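Local atomic coordinates of hydratase ChsH2 (Mycobacterium tuberculosis SUMu008, PDB entry 4W78), a protein that probably hydrates an enoyl-CoA intermediate of cholesterol breakdown, as the MaoC-like partner of ChsH1 in a complex of two copies of each chain. Residues H35-A40 against S45-V50; V82-Y85 against T89-F92; V21-A26 against I52-G57; Q60-D65 against V106-R111; V96-V99 against I104-K107. All coordinates share one frame; numbering follows the deposited sequence.

Contact 1. Residues H35-A40 against S45-V50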
# COMPACT_ATOMS: atom_id res chain seq x y z
N HIS F 35 -11.24 -3.43 1.74
CA HIS F 35 -10.30 -4.53 1.51
C HIS F 35 -10.64 -5.81 2.27
O HIS F 35 -10.01 -6.84 2.04
CB HIS F 35 -8.88 -4.10 1.86
CG HIS F 35 -8.70 -3.78 3.31
ND1 HIS F 35 -8.73 -2.49 3.80
CD2 HIS F 35 -8.52 -4.59 4.39
CE1 HIS F 35 -8.57 -2.52 5.11
NE2 HIS F 35 -8.45 -3.78 5.50
N ASP F 36 -11.61 -5.76 3.18
CA ASP F 36 -11.99 -6.91 3.97
C ASP F 36 -13.44 -7.25 3.63
O ASP F 36 -14.36 -6.58 4.09
CB ASP F 36 -11.84 -6.55 5.46
CG ASP F 36 -12.18 -7.70 6.41
OD1 ASP F 36 -12.90 -8.64 6.01
OD2 ASP F 36 -11.74 -7.65 7.58
N ARG F 37 -13.64 -8.28 2.82
CA ARG F 37 -14.98 -8.66 2.40
C ARG F 37 -15.89 -8.95 3.59
O ARG F 37 -17.06 -8.58 3.60
CB ARG F 37 -14.91 -9.87 1.47
CG ARG F 37 -16.25 -10.57 1.26
CD ARG F 37 -16.09 -11.77 0.34
NE ARG F 37 -15.85 -11.33 -1.04
CZ ARG F 37 -15.37 -12.12 -2.00
NH1 ARG F 37 -15.04 -13.38 -1.76
NH2 ARG F 37 -15.19 -11.62 -3.22
N ASP F 38 -15.34 -9.61 4.61
CA ASP F 38 -16.16 -10.00 5.76
C ASP F 38 -16.70 -8.77 6.50
O ASP F 38 -17.85 -8.78 6.95
CB ASP F 38 -15.38 -10.92 6.69
CG ASP F 38 -14.97 -12.22 6.01
OD1 ASP F 38 -15.65 -12.63 5.04
OD2 ASP F 38 -13.97 -12.83 6.45
N LYS F 39 -15.89 -7.72 6.59
CA LYS F 39 -16.35 -6.47 7.21
C LYS F 39 -17.37 -5.71 6.36
O LYS F 39 -18.28 -5.09 6.91
CB LYS F 39 -15.16 -5.57 7.60
CG LYS F 39 -14.39 -6.13 8.80
CD LYS F 39 -15.23 -6.09 10.08
CE LYS F 39 -14.41 -6.61 11.25
NZ LYS F 39 -15.19 -6.63 12.52
N ALA F 40 -17.21 -5.72 5.04
CA ALA F 40 -18.22 -5.12 4.16
C ALA F 40 -19.54 -5.85 4.34
O ALA F 40 -20.60 -5.23 4.54
CB ALA F 40 -17.76 -5.16 2.69
N SER F 45 -23.20 -4.65 3.11
CA SER F 45 -22.70 -4.37 1.77
C SER F 45 -22.45 -5.71 1.09
O SER F 45 -22.21 -6.72 1.77
CB SER F 45 -21.44 -3.50 1.83
OG SER F 45 -21.75 -2.21 2.34
N LYS F 46 -22.53 -5.76 -0.24
CA LYS F 46 -22.41 -7.03 -0.94
C LYS F 46 -20.99 -7.60 -0.90
O LYS F 46 -20.79 -8.81 -0.77
CB LYS F 46 -22.85 -6.89 -2.40
CG LYS F 46 -22.95 -8.23 -3.12
CD LYS F 46 -23.17 -8.07 -4.61
CE LYS F 46 -21.86 -7.82 -5.34
NZ LYS F 46 -22.07 -7.98 -6.82
N ASP F 47 -20.01 -6.71 -1.03
CA ASP F 47 -18.60 -7.08 -1.12
C ASP F 47 -17.81 -5.81 -0.83
O ASP F 47 -18.40 -4.77 -0.53
CB ASP F 47 -18.30 -7.56 -2.54
CG ASP F 47 -17.12 -8.55 -2.60
OD1 ASP F 47 -16.29 -8.56 -1.67
OD2 ASP F 47 -17.04 -9.30 -3.60
N ILE F 48 -16.49 -5.90 -0.90
CA ILE F 48 -15.67 -4.71 -0.83
C ILE F 48 -16.07 -3.75 -1.95
O ILE F 48 -16.57 -4.17 -3.00
CB ILE F 48 -14.17 -5.02 -0.92
CG1 ILE F 48 -13.82 -5.69 -2.25
CG2 ILE F 48 -13.76 -5.92 0.27
CD1 ILE F 48 -12.31 -5.81 -2.47
N PHE F 49 -15.87 -2.46 -1.70
CA PHE F 49 -16.28 -1.44 -2.66
C PHE F 49 -15.28 -0.30 -2.68
O PHE F 49 -14.56 -0.05 -1.71
CB PHE F 49 -17.70 -0.93 -2.38
CG PHE F 49 -17.92 -0.41 -0.99
CD1 PHE F 49 -17.65 0.92 -0.67
CD2 PHE F 49 -18.42 -1.25 0.00
CE1 PHE F 49 -17.86 1.40 0.62
CE2 PHE F 49 -18.63 -0.77 1.29
CZ PHE F 49 -18.36 0.55 1.59
N VAL F 50 -15.27 0.38 -3.82
CA VAL F 50 -14.34 1.49 -4.07
C VAL F 50 -14.62 2.66 -3.14
O VAL F 50 -15.79 3.01 -2.89
CB VAL F 50 -14.47 1.92 -5.55
CG1 VAL F 50 -13.64 3.19 -5.85
CG2 VAL F 50 -14.06 0.80 -6.48

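Contact 2. Residues V82-Y85 against T89-F92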
# COMPACT_ATOMS: atom_id res chain seq x y z
N VAL F 82 -25.06 4.11 -6.68
CA VAL F 82 -24.89 2.72 -6.29
C VAL F 82 -23.42 2.45 -6.00
O VAL F 82 -22.55 3.16 -6.49
CB VAL F 82 -25.42 1.77 -7.39
CG1 VAL F 82 -26.89 2.05 -7.67
CG2 VAL F 82 -24.60 1.91 -8.67
N PRO F 83 -23.14 1.45 -5.17
CA PRO F 83 -21.74 1.12 -4.86
C PRO F 83 -21.01 0.53 -6.06
O PRO F 83 -21.63 -0.03 -6.97
CB PRO F 83 -21.85 0.08 -3.73
CG PRO F 83 -23.25 0.20 -3.22
CD PRO F 83 -24.08 0.63 -4.39
N TRP F 84 -19.69 0.69 -6.07
CA TRP F 84 -18.85 0.01 -7.04
C TRP F 84 -18.21 -1.18 -6.32
O TRP F 84 -17.20 -1.04 -5.62
CB TRP F 84 -17.79 0.97 -7.61
CG TRP F 84 -16.95 0.38 -8.69
CD1 TRP F 84 -16.95 -0.91 -9.17
CD2 TRP F 84 -15.98 1.08 -9.46
NE1 TRP F 84 -16.03 -1.05 -10.18
CE2 TRP F 84 -15.42 0.17 -10.38
CE3 TRP F 84 -15.54 2.41 -9.47
CZ2 TRP F 84 -14.44 0.54 -11.30
CZ3 TRP F 84 -14.56 2.77 -10.38
CH2 TRP F 84 -14.02 1.84 -11.28
N TYR F 85 -18.85 -2.33 -6.47
CA TYR F 85 -18.42 -3.56 -5.83
C TYR F 85 -17.39 -4.30 -6.66
O TYR F 85 -17.30 -4.11 -7.87
CB TYR F 85 -19.63 -4.47 -5.64
CG TYR F 85 -20.58 -4.06 -4.55
CD1 TYR F 85 -20.13 -3.82 -3.25
CD2 TYR F 85 -21.94 -3.93 -4.81
CE1 TYR F 85 -21.02 -3.47 -2.25
CE2 TYR F 85 -22.82 -3.57 -3.82
CZ TYR F 85 -22.36 -3.34 -2.54
OH TYR F 85 -23.26 -3.00 -1.55
N THR F 89 -17.95 -3.46 -13.49
CA THR F 89 -17.25 -2.59 -14.40
C THR F 89 -17.99 -1.26 -14.44
O THR F 89 -19.20 -1.22 -14.66
CB THR F 89 -17.21 -3.19 -15.81
OG1 THR F 89 -16.44 -4.40 -15.79
CG2 THR F 89 -16.56 -2.20 -16.79
N VAL F 90 -17.25 -0.18 -14.24
CA VAL F 90 -17.81 1.16 -14.33
C VAL F 90 -17.38 1.78 -15.65
O VAL F 90 -16.20 1.76 -16.00
CB VAL F 90 -17.42 2.03 -13.12
CG1 VAL F 90 -17.69 3.50 -13.40
CG2 VAL F 90 -18.19 1.56 -11.90
N THR F 91 -18.36 2.29 -16.38
CA THR F 91 -18.12 2.99 -17.63
C THR F 91 -18.30 4.48 -17.38
O THR F 91 -19.37 4.92 -16.97
CB THR F 91 -19.09 2.52 -18.71
OG1 THR F 91 -18.86 1.13 -18.98
CG2 THR F 91 -18.89 3.31 -19.99
N PHE F 92 -17.24 5.24 -17.61
CA PHE F 92 -17.29 6.69 -17.47
C PHE F 92 -17.63 7.34 -18.80
O PHE F 92 -17.06 7.00 -19.84
CB PHE F 92 -15.96 7.24 -16.96
CG PHE F 92 -15.66 6.89 -15.52
CD1 PHE F 92 -16.10 7.72 -14.50
CD2 PHE F 92 -14.97 5.74 -15.20
CE1 PHE F 92 -15.84 7.41 -13.17
CE2 PHE F 92 -14.70 5.42 -13.87
CZ PHE F 92 -15.15 6.25 -12.85

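Contact 3. Residues V21-A26 against I52-G57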
# COMPACT_ATOMS: atom_id res chain seq x y z
N VAL F 21 -8.55 -2.64 -3.72
CA VAL F 21 -7.65 -2.62 -2.55
C VAL F 21 -6.48 -1.66 -2.76
O VAL F 21 -6.18 -0.83 -1.89
CB VAL F 21 -7.14 -4.03 -2.23
CG1 VAL F 21 -6.08 -4.00 -1.15
CG2 VAL F 21 -8.30 -4.93 -1.83
N SER F 22 -5.83 -1.76 -3.92
CA SER F 22 -4.66 -0.92 -4.17
C SER F 22 -5.00 0.56 -4.21
O SER F 22 -4.23 1.37 -3.70
CB SER F 22 -3.91 -1.37 -5.43
OG SER F 22 -4.70 -1.18 -6.59
N THR F 23 -6.13 0.92 -4.81
CA THR F 23 -6.54 2.33 -4.81
C THR F 23 -6.89 2.81 -3.40
O THR F 23 -6.45 3.88 -2.99
CB THR F 23 -7.70 2.61 -5.77
OG1 THR F 23 -8.81 1.76 -5.49
CG2 THR F 23 -7.25 2.41 -7.23
N ALA F 24 -7.63 2.01 -2.66
CA ALA F 24 -7.96 2.42 -1.30
C ALA F 24 -6.70 2.68 -0.49
O ALA F 24 -6.60 3.73 0.16
CB ALA F 24 -8.84 1.38 -0.61
N LEU F 25 -5.75 1.75 -0.52
CA LEU F 25 -4.55 1.93 0.31
C LEU F 25 -3.63 3.03 -0.21
O LEU F 25 -2.96 3.69 0.59
CB LEU F 25 -3.80 0.61 0.55
CG LEU F 25 -4.31 -0.14 1.79
CD1 LEU F 25 -5.77 -0.57 1.67
CD2 LEU F 25 -3.41 -1.31 2.09
N ALA F 26 -3.61 3.24 -1.52
CA ALA F 26 -2.82 4.34 -2.07
C ALA F 26 -3.43 5.69 -1.71
O ALA F 26 -2.74 6.72 -1.75
CB ALA F 26 -2.67 4.22 -3.60
N ILE F 52 -14.27 6.80 -1.68
CA ILE F 52 -14.62 8.06 -2.33
C ILE F 52 -13.37 8.82 -2.79
O ILE F 52 -13.45 9.59 -3.75
CB ILE F 52 -15.57 8.91 -1.45
CG1 ILE F 52 -16.26 10.00 -2.30
CG2 ILE F 52 -14.84 9.47 -0.24
CD1 ILE F 52 -17.44 10.61 -1.57
N LEU F 53 -12.24 8.62 -2.13
CA LEU F 53 -11.00 9.29 -2.56
C LEU F 53 -10.58 8.73 -3.92
O LEU F 53 -9.99 9.45 -4.73
CB LEU F 53 -9.85 9.13 -1.54
CG LEU F 53 -9.98 9.90 -0.21
CD1 LEU F 53 -11.00 9.24 0.72
CD2 LEU F 53 -8.65 10.01 0.53
N THR F 54 -10.85 7.46 -4.16
CA THR F 54 -10.56 6.87 -5.46
C THR F 54 -11.55 7.37 -6.52
O THR F 54 -11.16 7.67 -7.64
CB THR F 54 -10.58 5.33 -5.38
OG1 THR F 54 -9.49 4.90 -4.55
CG2 THR F 54 -10.46 4.70 -6.76
N ASP F 55 -12.84 7.48 -6.17
CA ASP F 55 -13.79 8.11 -7.10
C ASP F 55 -13.34 9.51 -7.54
O ASP F 55 -13.40 9.85 -8.73
CB ASP F 55 -15.19 8.20 -6.48
CG ASP F 55 -15.89 6.86 -6.42
OD1 ASP F 55 -15.78 6.08 -7.39
OD2 ASP F 55 -16.57 6.60 -5.40
N THR F 56 -12.90 10.32 -6.58
CA THR F 56 -12.41 11.66 -6.90
C THR F 56 -11.19 11.59 -7.84
O THR F 56 -11.10 12.34 -8.84
CB THR F 56 -12.03 12.43 -5.63
OG1 THR F 56 -13.16 12.46 -4.73
CG2 THR F 56 -11.62 13.86 -5.96
N GLY F 57 -10.26 10.69 -7.55
CA GLY F 57 -9.06 10.54 -8.35
C GLY F 57 -9.38 10.06 -9.75
O GLY F 57 -8.76 10.50 -10.72

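Contact 4. Residues Q60-D65 against V106-R111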
# COMPACT_ATOMS: atom_id res chain seq x y z
N GLN F 60 -10.94 12.86 -11.82
CA GLN F 60 -9.82 13.70 -12.25
C GLN F 60 -9.09 13.09 -13.44
O GLN F 60 -8.87 13.78 -14.45
CB GLN F 60 -8.84 13.88 -11.09
CG GLN F 60 -7.71 14.85 -11.38
CD GLN F 60 -6.82 15.01 -10.19
OE1 GLN F 60 -6.96 15.95 -9.42
NE2 GLN F 60 -5.91 14.07 -10.02
N ARG F 61 -8.70 11.83 -13.32
CA ARG F 61 -7.99 11.12 -14.39
C ARG F 61 -8.80 11.13 -15.68
O ARG F 61 -8.27 11.40 -16.77
CB ARG F 61 -7.74 9.68 -13.99
CG ARG F 61 -7.22 8.85 -15.14
CD ARG F 61 -7.23 7.38 -14.82
NE ARG F 61 -7.12 6.62 -16.05
CZ ARG F 61 -7.16 5.29 -16.12
NH1 ARG F 61 -7.32 4.58 -15.00
NH2 ARG F 61 -7.05 4.69 -17.29
N TYR F 62 -10.08 10.82 -15.56
CA TYR F 62 -10.95 10.74 -16.74
C TYR F 62 -10.95 12.07 -17.52
O TYR F 62 -10.82 12.10 -18.75
CB TYR F 62 -12.36 10.35 -16.29
CG TYR F 62 -13.31 10.25 -17.44
CD1 TYR F 62 -13.13 9.30 -18.42
CD2 TYR F 62 -14.38 11.13 -17.56
CE1 TYR F 62 -14.00 9.21 -19.50
CE2 TYR F 62 -15.26 11.05 -18.64
CZ TYR F 62 -15.06 10.09 -19.60
OH TYR F 62 -15.91 9.99 -20.68
N VAL F 63 -11.08 13.18 -16.79
CA VAL F 63 -11.11 14.50 -17.42
C VAL F 63 -9.75 14.88 -18.02
O VAL F 63 -9.69 15.40 -19.14
CB VAL F 63 -11.60 15.59 -16.43
CG1 VAL F 63 -11.45 16.99 -17.03
CG2 VAL F 63 -13.04 15.35 -16.09
N THR F 64 -8.66 14.62 -17.29
CA THR F 64 -7.34 15.01 -17.79
C THR F 64 -6.82 14.08 -18.90
O THR F 64 -6.01 14.50 -19.71
CB THR F 64 -6.29 15.16 -16.69
OG1 THR F 64 -6.13 13.91 -16.00
CG2 THR F 64 -6.72 16.23 -15.70
N ASP F 65 -7.31 12.84 -18.93
CA ASP F 65 -7.03 11.95 -20.07
C ASP F 65 -7.46 12.63 -21.37
O ASP F 65 -6.79 12.52 -22.40
CB ASP F 65 -7.79 10.63 -19.93
CG ASP F 65 -7.12 9.62 -18.99
OD1 ASP F 65 -6.02 9.90 -18.48
OD2 ASP F 65 -7.71 8.54 -18.79
N VAL F 106 -17.26 20.27 -16.92
CA VAL F 106 -17.50 18.96 -17.49
C VAL F 106 -18.36 18.14 -16.54
O VAL F 106 -18.05 18.05 -15.34
CB VAL F 106 -16.18 18.19 -17.73
CG1 VAL F 106 -16.47 16.79 -18.25
CG2 VAL F 106 -15.29 18.95 -18.69
N LYS F 107 -19.42 17.54 -17.07
CA LYS F 107 -20.22 16.58 -16.30
C LYS F 107 -19.75 15.17 -16.60
O LYS F 107 -19.61 14.79 -17.76
CB LYS F 107 -21.72 16.71 -16.64
CG LYS F 107 -22.56 15.66 -15.91
CD LYS F 107 -24.03 15.77 -16.25
CE LYS F 107 -24.83 14.76 -15.45
NZ LYS F 107 -26.28 14.86 -15.74
N VAL F 108 -19.50 14.40 -15.54
CA VAL F 108 -19.01 13.04 -15.67
C VAL F 108 -19.99 12.10 -14.99
O VAL F 108 -20.48 12.41 -13.90
CB VAL F 108 -17.62 12.92 -15.01
CG1 VAL F 108 -17.10 11.48 -15.08
CG2 VAL F 108 -16.63 13.85 -15.68
N VAL F 109 -20.29 10.98 -15.63
CA VAL F 109 -21.09 9.94 -14.97
C VAL F 109 -20.38 8.60 -15.13
O VAL F 109 -19.96 8.23 -16.22
CB VAL F 109 -22.54 9.84 -15.50
CG1 VAL F 109 -23.30 8.76 -14.74
CG2 VAL F 109 -23.25 11.18 -15.37
N GLY F 110 -20.22 7.90 -14.01
CA GLY F 110 -19.71 6.55 -14.03
C GLY F 110 -20.85 5.60 -13.73
O GLY F 110 -21.48 5.70 -12.69
N ARG F 111 -21.13 4.69 -14.66
CA ARG F 111 -22.25 3.77 -14.50
C ARG F 111 -21.75 2.34 -14.44
O ARG F 111 -20.84 1.97 -15.17
CB ARG F 111 -23.21 3.92 -15.69
CG ARG F 111 -23.72 5.33 -15.89
CD ARG F 111 -24.70 5.43 -17.06
NE ARG F 111 -25.37 6.72 -17.08
CZ ARG F 111 -24.95 7.78 -17.77
NH1 ARG F 111 -23.84 7.70 -18.51
NH2 ARG F 111 -25.63 8.91 -17.73

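Contact 5. Residues V96-V99 against I104-K107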
# COMPACT_ATOMS: atom_id res chain seq x y z
N VAL F 96 -18.90 18.24 -22.04
CA VAL F 96 -18.69 19.62 -21.65
C VAL F 96 -20.05 20.31 -21.52
O VAL F 96 -20.87 20.27 -22.44
CB VAL F 96 -17.81 20.36 -22.67
CG1 VAL F 96 -17.75 21.84 -22.36
CG2 VAL F 96 -16.40 19.75 -22.68
N THR F 97 -20.31 20.94 -20.38
CA THR F 97 -21.60 21.59 -20.18
C THR F 97 -21.50 23.11 -20.10
O THR F 97 -22.52 23.81 -20.18
CB THR F 97 -22.31 21.08 -18.91
OG1 THR F 97 -21.50 21.38 -17.77
CG2 THR F 97 -22.52 19.58 -19.01
N ALA F 98 -20.29 23.63 -19.96
CA ALA F 98 -20.10 25.07 -19.89
C ALA F 98 -18.71 25.45 -20.35
O ALA F 98 -17.74 24.76 -20.06
CB ALA F 98 -20.33 25.56 -18.46
N VAL F 99 -18.63 26.54 -21.11
CA VAL F 99 -17.36 27.11 -21.52
C VAL F 99 -17.45 28.62 -21.38
O VAL F 99 -18.22 29.26 -22.09
CB VAL F 99 -17.02 26.76 -22.98
CG1 VAL F 99 -15.74 27.46 -23.39
CG2 VAL F 99 -16.89 25.26 -23.15
N ILE F 104 -13.82 25.76 -18.09
CA ILE F 104 -14.69 24.75 -18.67
C ILE F 104 -15.34 23.96 -17.55
O ILE F 104 -14.70 23.69 -16.54
CB ILE F 104 -13.88 23.80 -19.56
CG1 ILE F 104 -13.30 24.57 -20.74
CG2 ILE F 104 -14.72 22.63 -20.05
CD1 ILE F 104 -11.94 24.12 -21.16
N THR F 105 -16.60 23.60 -17.74
CA THR F 105 -17.27 22.68 -16.83
C THR F 105 -17.60 21.38 -17.55
O THR F 105 -18.13 21.40 -18.66
CB THR F 105 -18.55 23.30 -16.24
OG1 THR F 105 -18.21 24.53 -15.60
CG2 THR F 105 -19.16 22.36 -15.22
N VAL F 106 -17.26 20.27 -16.92
CA VAL F 106 -17.50 18.96 -17.49
C VAL F 106 -18.36 18.14 -16.54
O VAL F 106 -18.05 18.05 -15.34
CB VAL F 106 -16.18 18.19 -17.73
CG1 VAL F 106 -16.47 16.79 -18.25
CG2 VAL F 106 -15.29 18.95 -18.69
N LYS F 107 -19.42 17.54 -17.07
CA LYS F 107 -20.22 16.58 -16.30
C LYS F 107 -19.75 15.17 -16.60
O LYS F 107 -19.61 14.79 -17.76
CB LYS F 107 -21.72 16.71 -16.64
CG LYS F 107 -22.56 15.66 -15.91
CD LYS F 107 -24.03 15.77 -16.25
CE LYS F 107 -24.83 14.76 -15.45
NZ LYS F 107 -26.28 14.86 -15.74

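Contact 1. Residues H35-A40 against S45-V50
Arg37 reaches from the first turn of helix 37-42 to the carboxylate of Asp47 and grips it side-on with two nitrogens. NE points almost straight at Asp47 OD1 (2.9 Å, 176° at the hydrogen), and this oxygen lies in the guanidinium plane. The second bond, Arg37 NH2 to Asp47 OD2 (3.0 Å), is more bent. The two flat groups are turned 54° from each other, so NE meets OD1 from above the carboxylate plane while NH2 arrives at OD2 on its syn side. The arginine chain runs straight through chi2, and a bend at chi3 (-71°) swings NE and NH2 together onto the acid. Asp47 OD1 also takes the backbone N of Ile48 at 2.8 Å, from the opposite face of its plane; held from both faces, the carboxylate is probably restrained in its rotation. Arg37 NH2 has a further salt bridge with Asp38 of the second subunit, a copy of this protein, which brings the pair to the subunit interface. Beside this, CG2 of Ile48 packs against the backbone at the helix start, 3.5 Å from Arg37 N. Ala40 sets its CB 3.3 Å from the carbonyl O of Asp47, a buried oxygen with no polar partner in the model. Ser45 N closes the loop by a 3.0 Å bond to Ala40 O. At the other end of the turn, Asp36 OD1 accepts from Lys39 N, making Asp36 the N-cap: a short capped helix whose following loop folds back along it, tied by a salt bridge.

Contact 2. Residues V82-Y85 against T89-F92
Val90 pushes one methyl into the face of the Trp84 indole, and this CH-pi contact is the heart of the pairing. CG2 stands 3.4 Å from the centroid of the five-membered ring, only 15° off the ring normal. Its nearest ring atom is Trp84 CD2, at 3.3 Å, on the bond shared by the two rings. Val90 CB leans over the six-membered ring, 3.8 Å from Trp84 CZ2, so the valine spans both halves of the indole. With CG anti to the backbone N (chi1 -175°), the indole extends from its loop across to strand 89-100.

Apolar packing extends the contact along the strand. Trp84 CZ3 lies 4.3 Å from Phe92 CZ, meeting the phenylalanine at its edge. The other methyl of Val90, CG1, lies over a face of the Phe92 ring, offset toward its rim, which places the valine between two aromatic side chains. Leu58 of helix 52-67 touches both Trp84 and Phe92.

Hydrogen bonding does not join the two segments, but it does hold the indole: Trp84 NE1 donates to the carbonyl O of Asp88, just before the strand. His117 meets the tryptophan edge-to-face.

With its N-H bonded to Asp88 O and a methyl against its pi surface, the indole can be buried with its one polar atom satisfied; dispersion and shape fit, rather than charge, pack the loop after strand 72-80 onto the sheet.

Contact 3. Residues V21-A26 against I52-G57
Thr23 and Thr54 meet where helix 17-26 passes the first turns of helix 52-67, their side chains crossing at about a right angle. From the Thr23 end, CB comes first: it lies 3.2 Å from Thr54 OG1 and 3.6 Å from Thr54 CG2. At the hydroxyl, Thr23 OG1 is 3.3 Å from Thr54 OG1 and equally near the Thr54 methyl as CB is. Its chi1 of 55° sets OG1 between the backbone N and carbonyl carbon, turned back toward its own helix, where it is hydrogen-bonded to the carbonyl oxygens of Phe19 and Ile20. The remaining tip, Thr23 CG2, touches Thr54 CG2 at 4.0 Å. Thr54 OG1 in turn is hydrogen-bonded to Asn51 OD1 just ahead of its helix. Both buried hydroxyls therefore have partners within their own helical regions. Two small beta-branched residues allow a close approach: Thr23 CA and Thr54 CA are 6.1 Å apart.

Ala24, next to Thr23, packs on His34, a cadmium ligand together with Asp29. On helix 52-67, Ile52 and Thr56 lean on strand 72-80, while Leu53 and Thr56 also pack on a chain of ChsH1. Through Val21 and Leu25, helix 17-26 also meets its counterpart in the second ChsH2 subunit, so this threonine pair joins the sheet-bound long helix to the dimer-forming short one.

Contact 4. Residues Q60-D65 against V106-R111
The long helix 52-67 lies against the antiparallel sheet in the manner of the hot-dog fold of MaoC-like hydratases, and here its later turns rest on strand 103-111. The axes of segments 60-65 and 106-111 come within 10.0 Å, at an angle of 125°, a spacing filled by Tyr62 and Val63 from the helix and Val106 and Val108 from the strand. Val108 takes part through both methyls. CG1 approaches the tyrosine ring obliquely, 3.7 Å from Tyr62 CD2. CG2 sits 4.0 Å from the same ring atom, at the ring's edge, and also meets Val63 CG2 at 3.9 Å. The same Val63 methyl reaches along the strand to Val106 CG1 at 4.3 Å.

Tyr62 has CG anti to the backbone N (chi1 180°), which sends the ring away from the helix past Val108 toward strand 7-14, where its OH is hydrogen-bonded to Pro9 O. Val63 also touches Val122 and Leu124 of strand 116-125.

Every contact across the segments is carbon on carbon, with no hydrogen bond or charge. The helix is thus seated on the sheet by hydrophobic burial, while the one polar group of the cluster finds its partner at the sheet's outer strand.

Contact 5. Residues V96-V99 against I104-K107
Thr97 departs from the extended backbone of its neighbours: its psi of -13° turns the following peptide, so that the N-H of Ala98 joins that of Thr97 in facing Thr105 O. The Thr97 chi1 of 62° sets OG1 on that side as well. Thr105 O accordingly gathers a strong bond from Thr97 N (2.8 Å, 163° at the hydrogen), a weak one from Ala98 N (3.4 Å) and a weak one from the Thr97 hydroxyl. The return bond is short and nearly straight, Thr105 N to Ala98 O at 2.8 Å.

Side chains divide between the two faces. On one, Val96 CG1 packs on Ile104 CG2 at 3.9 Å, Val96 CG2 faces Val106 CG2, and Val99 extends the apolar patch over Ile104; Leu124 of strand 116-125 touches both Ile104 and Val106. On the other, Ala98 CB presses on Thr105 CB at 3.6 Å. The Thr105 methyl CG2 also approaches Thr97 OG1, again at 3.6 Å. The Thr97 methyl CG2 meets Lys107 CB (3.8 Å), at the root of a fully extended lysine.

Val96 with Val106 and Val99 with Ile104 are non-hydrogen-bonded antiparallel pairs, whereas Ala98 with Thr105 is a hydrogen-bonded one. Between the Val96-Val106 and Ala98-Thr105 pairs the register slips by one residue, because Thr97 and Ala98 together oppose Thr105. This is a classic beta bulge, placed near the turn of the hairpin formed by strands 89-100 and 103-111.

Overall arrangement
Contacts 1 to 4 are buried, whereas contact 5 lies partly exposed near the end of its hairpin, about 34 Å from contact 1 between centres and across the chain's middle. Helix 52-67 serves contacts 3 and 4, its early turns meeting another helix and its later turns the sheet. Strand 89-100 is common to contacts 2 and 5, and strand 103-111 to contacts 4 and 5, where Val106 faces the helix and its hairpin partner at once. Chemistry follows place: carbon packing in contacts 2 and 4, with an aromatic face in contact 2, backbone bonding in 5, a threonine pair in 3, and in contact 1 an ion pair beside the second subunit.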